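Local coordinates for recombination protein uvsY (Enterobacteria phage T4, PDB 4ZWS) that helps the phage recombinase UvsX assemble on single-stranded DNA and displace the gp32 protein bound there, thereby supporting viral DNA synthesis, at residues V14-N28 with I117-R131. Numbering follows the deposited sequence.
Sequences VFIDSTKLQYEAANN and IKSRGFAIKHIQDMR
Arg120 meets Val14, Phe15, Glu24 and Asn28 through one outstretched side chain, a worked example of a buried arginine on one helix holding both a second helix and the loop that leads into it. With CG anti to the backbone N (chi1 -177°) and the chain extended as far as NE, its CB, CG and CD run alongside the amide oxygen of Asn28. NE then gives its hydrogen to Val14 O at 3.0 Å, approaching from above that carbonyl's plane. NH1 turns back to Asn28 OD1 (2.9 Å), on a lone pair, the amide and guanidinium lying nearly coplanar. NH2 reaches Phe15 O at 2.9 Å, almost straight, and makes a weak, salt-bridging bond to Glu24 OE2, whose carboxylate stands steeply across the guanidinium plane. Ile124 CD1 lies over one guanidinium face, toward its rim.

Second-shell bonds hold the partners: Asn28 ND2 donates to Ile117 O, and Glu24 OE1 accepts from Asp17 N. Farther along the antiparallel helices, Leu21 CD2 packs against Ile127 CG2 (3.6 Å) and Gln128 CG, while Arg131 reaches Gln22 of a second subunit. Four acceptors, one weakly bound, spread around the guanidinium rim should restrict its rotation, and the carboxylate probably offsets its buried charge; the bonds tie the start of the loop before helix 21-64 to helix 91-135.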
loop_
_atom_site.group_PDB
_atom_site.type_symbol
_atom_site.label_atom_id
_atom_site.label_comp_id
_atom_site.label_asym_id
_atom_site.label_seq_id
_atom_site.Cartn_x
_atom_site.Cartn_y
_atom_site.Cartn_z
ATOM N N VAL A 14 16.134 3.039 -26.031
ATOM C CA VAL A 14 14.896 2.264 -26.093
ATOM C C VAL A 14 14.360 2.070 -27.504
ATOM O O VAL A 14 13.462 1.256 -27.714
ATOM C CB VAL A 14 13.782 2.903 -25.226
ATOM C CG1 VAL A 14 14.223 2.959 -23.775
ATOM C CG2 VAL A 14 13.435 4.288 -25.708
ATOM N N PHE A 15 14.923 2.794 -28.468
ATOM C CA PHE A 15 14.521 2.641 -29.862
ATOM C C PHE A 15 14.684 1.181 -30.269
ATOM O O PHE A 15 15.633 0.519 -29.866
ATOM C CB PHE A 15 15.347 3.554 -30.775
ATOM C CG PHE A 15 14.973 3.451 -32.222
ATOM C CD1 PHE A 15 13.837 4.087 -32.706
ATOM C CD2 PHE A 15 15.743 2.705 -33.103
ATOM C CE1 PHE A 15 13.472 3.983 -34.052
ATOM C CE2 PHE A 15 15.385 2.592 -34.454
ATOM C CZ PHE A 15 14.250 3.235 -34.925
ATOM N N ILE A 16 13.728 0.661 -31.030
ATOM C CA ILE A 16 13.809 -0.728 -31.471
ATOM C C ILE A 16 13.961 -0.837 -32.982
ATOM O O ILE A 16 13.120 -0.345 -33.733
ATOM C CB ILE A 16 12.564 -1.519 -31.059
ATOM C CG1 ILE A 16 12.355 -1.445 -29.546
ATOM C CG2 ILE A 16 12.677 -2.943 -31.539
ATOM C CD1 ILE A 16 11.067 -2.083 -29.065
ATOM N N ASP A 17 15.059 -1.446 -33.420
ATOM C CA ASP A 17 15.287 -1.701 -34.836
ATOM C C ASP A 17 14.665 -3.049 -35.229
ATOM O O ASP A 17 15.216 -4.105 -34.921
ATOM C CB ASP A 17 16.777 -1.685 -35.150
ATOM C CG ASP A 17 17.064 -1.748 -36.637
ATOM O OD1 ASP A 17 16.154 -2.118 -37.414
ATOM O OD2 ASP A 17 18.216 -1.443 -37.026
ATOM N N SER A 18 13.541 -2.999 -35.939
ATOM C CA SER A 18 12.795 -4.189 -36.354
ATOM C C SER A 18 13.589 -5.150 -37.242
ATOM O O SER A 18 13.331 -6.358 -37.263
ATOM C CB SER A 18 11.537 -3.756 -37.087
ATOM O OG SER A 18 10.817 -2.845 -36.291
ATOM N N THR A 19 14.538 -4.604 -37.991
ATOM C CA THR A 19 15.334 -5.398 -38.915
ATOM C C THR A 19 16.362 -6.294 -38.195
ATOM O O THR A 19 16.891 -7.229 -38.793
ATOM C CB THR A 19 16.068 -4.481 -39.928
ATOM O OG1 THR A 19 16.973 -3.609 -39.239
ATOM C CG2 THR A 19 15.069 -3.639 -40.690
ATOM N N LYS A 20 16.654 -5.991 -36.929
ATOM C CA LYS A 20 17.636 -6.736 -36.124
ATOM C C LYS A 20 17.036 -7.143 -34.787
ATOM O O LYS A 20 17.608 -6.876 -33.724
ATOM C CB LYS A 20 18.874 -5.884 -35.870
ATOM C CG LYS A 20 19.445 -5.219 -37.103
ATOM C CD LYS A 20 20.638 -4.363 -36.729
ATOM C CE LYS A 20 20.247 -3.446 -35.588
ATOM N NZ LYS A 20 21.261 -2.411 -35.342
ATOM N N LEU A 21 15.886 -7.790 -34.842
ATOM C CA LEU A 21 15.102 -8.020 -33.646
ATOM C C LEU A 21 15.783 -8.964 -32.627
ATOM O O LEU A 21 15.735 -8.701 -31.424
ATOM C CB LEU A 21 13.732 -8.516 -34.077
ATOM C CG LEU A 21 12.568 -8.016 -33.239
ATOM C CD1 LEU A 21 12.612 -6.500 -33.236
ATOM C CD2 LEU A 21 11.297 -8.459 -33.920
ATOM N N GLN A 22 16.454 -10.021 -33.092
ATOM C CA GLN A 22 17.191 -10.919 -32.179
ATOM C C GLN A 22 18.328 -10.193 -31.487
ATOM O O GLN A 22 18.576 -10.404 -30.297
ATOM C CB GLN A 22 17.751 -12.143 -32.893
ATOM C CG GLN A 22 16.734 -13.188 -33.281
ATOM C CD GLN A 22 17.378 -14.341 -34.032
ATOM O OE1 GLN A 22 17.377 -15.491 -33.579
ATOM N NE2 GLN A 22 17.879 -14.041 -35.231
ATOM N N TYR A 23 19.019 -9.349 -32.243
ATOM C CA TYR A 23 20.064 -8.529 -31.674
ATOM C C TYR A 23 19.492 -7.620 -30.589
ATOM O O TYR A 23 20.055 -7.508 -29.505
ATOM C CB TYR A 23 20.732 -7.676 -32.756
ATOM C CG TYR A 23 21.576 -6.593 -32.151
ATOM C CD1 TYR A 23 22.870 -6.844 -31.723
ATOM C CD2 TYR A 23 21.045 -5.319 -31.940
ATOM C CE1 TYR A 23 23.629 -5.849 -31.128
ATOM C CE2 TYR A 23 21.789 -4.325 -31.347
ATOM C CZ TYR A 23 23.084 -4.592 -30.942
ATOM O OH TYR A 23 23.830 -3.596 -30.345
ATOM N N GLU A 24 18.348 -7.002 -30.862
ATOM C CA GLU A 24 17.778 -6.046 -29.921
ATOM C C GLU A 24 17.431 -6.747 -28.621
ATOM O O GLU A 24 17.575 -6.173 -27.544
ATOM C CB GLU A 24 16.558 -5.349 -30.520
ATOM C CG GLU A 24 16.865 -4.437 -31.714
ATOM C CD GLU A 24 17.495 -3.103 -31.323
ATOM O OE1 GLU A 24 17.145 -2.082 -31.957
ATOM O OE2 GLU A 24 18.333 -3.061 -30.396
ATOM N N ALA A 25 16.971 -7.987 -28.733
ATOM C CA ALA A 25 16.652 -8.803 -27.572
ATOM C C ALA A 25 17.866 -9.067 -26.698
ATOM O O ALA A 25 17.783 -8.960 -25.480
ATOM C CB ALA A 25 16.054 -10.112 -28.011
ATOM N N ALA A 26 18.988 -9.404 -27.321
ATOM C CA ALA A 26 20.223 -9.694 -26.595
ATOM C C ALA A 26 20.793 -8.417 -25.990
ATOM O O ALA A 26 21.229 -8.407 -24.837
ATOM C CB ALA A 26 21.238 -10.356 -27.505
ATOM N N ASN A 27 20.788 -7.341 -26.773
ATOM C CA ASN A 27 21.348 -6.081 -26.324
ATOM C C ASN A 27 20.499 -5.459 -25.214
ATOM O O ASN A 27 20.991 -4.636 -24.437
ATOM C CB ASN A 27 21.470 -5.100 -27.489
ATOM C CG ASN A 27 22.291 -3.866 -27.128
ATOM O OD1 ASN A 27 23.111 -3.895 -26.210
ATOM N ND2 ASN A 27 22.053 -2.771 -27.837
ATOM N N ASN A 28 19.228 -5.843 -25.147
ATOM C CA ASN A 28 18.332 -5.308 -24.133
ATOM C C ASN A 28 18.843 -5.676 -22.742
ATOM O O ASN A 28 18.713 -4.900 -21.787
ATOM C CB ASN A 28 16.905 -5.809 -24.326
ATOM C CG ASN A 28 15.905 -5.042 -23.483
ATOM O OD1 ASN A 28 15.584 -3.893 -23.777
ATOM N ND2 ASN A 28 15.423 -5.670 -22.415
ATOM N N ILE A 117 13.151 -0.490 -19.828
ATOM C CA ILE A 117 13.983 -1.460 -20.511
ATOM C C ILE A 117 13.465 -2.870 -20.326
ATOM O O ILE A 117 13.505 -3.686 -21.255
ATOM C CB ILE A 117 15.422 -1.358 -20.023
ATOM C CG1 ILE A 117 15.992 -0.010 -20.433
ATOM C CG2 ILE A 117 16.265 -2.485 -20.580
ATOM C CD1 ILE A 117 17.418 0.126 -20.086
ATOM N N LYS A 118 12.974 -3.144 -19.125
ATOM C CA LYS A 118 12.360 -4.425 -18.819
ATOM C C LYS A 118 11.179 -4.618 -19.752
ATOM O O LYS A 118 11.021 -5.667 -20.380
ATOM C CB LYS A 118 11.932 -4.457 -17.355
ATOM C CG LYS A 118 11.589 -5.808 -16.773
ATOM C CD LYS A 118 11.168 -5.607 -15.324
ATOM C CE LYS A 118 11.016 -6.912 -14.571
ATOM N NZ LYS A 118 10.694 -6.665 -13.132
ATOM N N SER A 119 10.389 -3.561 -19.871
ATOM C CA SER A 119 9.237 -3.525 -20.755
ATOM C C SER A 119 9.651 -3.681 -22.222
ATOM O O SER A 119 8.989 -4.358 -23.007
ATOM C CB SER A 119 8.479 -2.215 -20.541
ATOM O OG SER A 119 7.477 -2.035 -21.521
ATOM N N ARG A 120 10.775 -3.074 -22.571
ATOM C CA ARG A 120 11.302 -3.143 -23.922
ATOM C C ARG A 120 11.589 -4.592 -24.340
ATOM O O ARG A 120 11.321 -4.979 -25.478
ATOM C CB ARG A 120 12.573 -2.297 -24.027
ATOM C CG ARG A 120 13.185 -2.225 -25.419
ATOM C CD ARG A 120 14.392 -1.315 -25.412
ATOM N NE ARG A 120 14.988 -1.190 -26.730
ATOM C CZ ARG A 120 15.925 -2.006 -27.198
ATOM N NH1 ARG A 120 16.367 -3.011 -26.450
ATOM N NH2 ARG A 120 16.413 -1.825 -28.415
ATOM N N GLY A 121 12.119 -5.390 -23.417
ATOM C CA GLY A 121 12.367 -6.788 -23.697
ATOM C C GLY A 121 11.096 -7.520 -24.092
ATOM O O GLY A 121 11.092 -8.318 -25.027
ATOM N N PHE A 122 10.008 -7.243 -23.390
ATOM C CA PHE A 122 8.739 -7.869 -23.712
ATOM C C PHE A 122 8.166 -7.368 -25.030
ATOM O O PHE A 122 7.606 -8.158 -25.794
ATOM C CB PHE A 122 7.743 -7.688 -22.582
ATOM C CG PHE A 122 8.110 -8.455 -21.352
ATOM C CD1 PHE A 122 7.817 -9.813 -21.259
ATOM C CD2 PHE A 122 8.715 -7.823 -20.274
ATOM C CE1 PHE A 122 8.151 -10.538 -20.128
ATOM C CE2 PHE A 122 9.042 -8.536 -19.137
ATOM C CZ PHE A 122 8.760 -9.896 -19.065
ATOM N N ALA A 123 8.263 -6.063 -25.279
ATOM C CA ALA A 123 7.804 -5.521 -26.553
ATOM C C ALA A 123 8.490 -6.251 -27.710
ATOM O O ALA A 123 7.848 -6.641 -28.686
ATOM C CB ALA A 123 8.075 -4.042 -26.633
ATOM N N ILE A 124 9.798 -6.450 -27.587
ATOM C CA ILE A 124 10.558 -7.135 -28.623
ATOM C C ILE A 124 10.063 -8.562 -28.829
ATOM O O ILE A 124 9.879 -8.996 -29.963
ATOM C CB ILE A 124 12.060 -7.146 -28.286
ATOM C CG1 ILE A 124 12.589 -5.708 -28.256
ATOM C CG2 ILE A 124 12.827 -7.999 -29.282
ATOM C CD1 ILE A 124 14.013 -5.554 -27.762
ATOM N N LYS A 125 9.831 -9.278 -27.731
ATOM C CA LYS A 125 9.300 -10.640 -27.782
ATOM C C LYS A 125 7.920 -10.660 -28.429
ATOM O O LYS A 125 7.621 -11.526 -29.240
ATOM C CB LYS A 125 9.227 -11.250 -26.380
ATOM C CG LYS A 125 8.666 -12.661 -26.330
ATOM C CD LYS A 125 9.430 -13.554 -27.290
ATOM C CE LYS A 125 8.816 -14.942 -27.429
ATOM N NZ LYS A 125 9.448 -15.692 -28.559
ATOM N N HIS A 126 7.080 -9.706 -28.050
ATOM C CA HIS A 126 5.726 -9.620 -28.575
ATOM C C HIS A 126 5.755 -9.435 -30.094
ATOM O O HIS A 126 5.005 -10.083 -30.822
ATOM C CB HIS A 126 4.971 -8.465 -27.905
ATOM C CG HIS A 126 4.767 -8.648 -26.427
ATOM N ND1 HIS A 126 4.410 -7.609 -25.587
ATOM C CD2 HIS A 126 4.871 -9.747 -25.640
ATOM C CE1 HIS A 126 4.304 -8.062 -24.349
ATOM N NE2 HIS A 126 4.579 -9.354 -24.354
ATOM N N ILE A 127 6.650 -8.570 -30.560
ATOM C CA ILE A 127 6.797 -8.278 -31.982
ATOM C C ILE A 127 7.258 -9.520 -32.760
ATOM O O ILE A 127 6.792 -9.768 -33.872
ATOM C CB ILE A 127 7.760 -7.104 -32.203
ATOM C CG1 ILE A 127 7.161 -5.828 -31.599
ATOM C CG2 ILE A 127 8.055 -6.916 -33.682
ATOM C CD1 ILE A 127 8.132 -4.671 -31.467
ATOM N N GLN A 128 8.172 -10.294 -32.175
ATOM C CA GLN A 128 8.637 -11.535 -32.794
ATOM C C GLN A 128 7.496 -12.546 -32.924
ATOM O O GLN A 128 7.335 -13.186 -33.963
ATOM C CB GLN A 128 9.775 -12.145 -31.980
ATOM C CG GLN A 128 11.055 -11.347 -32.071
ATOM C CD GLN A 128 12.102 -11.742 -31.049
ATOM O OE1 GLN A 128 11.792 -12.014 -29.890
ATOM N NE2 GLN A 128 13.360 -11.759 -31.474
ATOM N N ASP A 129 6.718 -12.691 -31.857
ATOM C CA ASP A 129 5.546 -13.560 -31.851
ATOM C C ASP A 129 4.539 -13.160 -32.927
ATOM O O ASP A 129 3.952 -14.026 -33.588
ATOM C CB ASP A 129 4.882 -13.551 -30.473
ATOM C CG ASP A 129 5.692 -14.307 -29.437
ATOM O OD1 ASP A 129 6.637 -15.027 -29.828
ATOM O OD2 ASP A 129 5.390 -14.184 -28.234
ATOM N N MET A 130 4.359 -11.851 -33.107
ATOM C CA MET A 130 3.441 -11.333 -34.115
ATOM C C MET A 130 3.944 -11.674 -35.517
ATOM O O MET A 130 3.174 -12.088 -36.390
ATOM C CB MET A 130 3.289 -9.808 -33.984
ATOM C CG MET A 130 2.655 -9.310 -32.681
ATOM S SD MET A 130 2.673 -7.498 -32.509
ATOM C CE MET A 130 2.215 -7.295 -30.783
ATOM N N ARG A 131 5.246 -11.515 -35.721
ATOM C CA ARG A 131 5.851 -11.844 -36.998
ATOM C C ARG A 131 5.735 -13.327 -37.322
ATOM O O ARG A 131 5.449 -13.691 -38.465
ATOM C CB ARG A 131 7.295 -11.367 -37.064
ATOM C CG ARG A 131 7.339 -9.869 -37.165
ATOM C CD ARG A 131 8.713 -9.352 -37.393
ATOM N NE ARG A 131 8.674 -7.909 -37.567
ATOM C CZ ARG A 131 9.712 -7.180 -37.952
ATOM N NH1 ARG A 131 10.846 -7.767 -38.304
ATOM N NH2 ARG A 131 9.582 -5.870 -38.075
#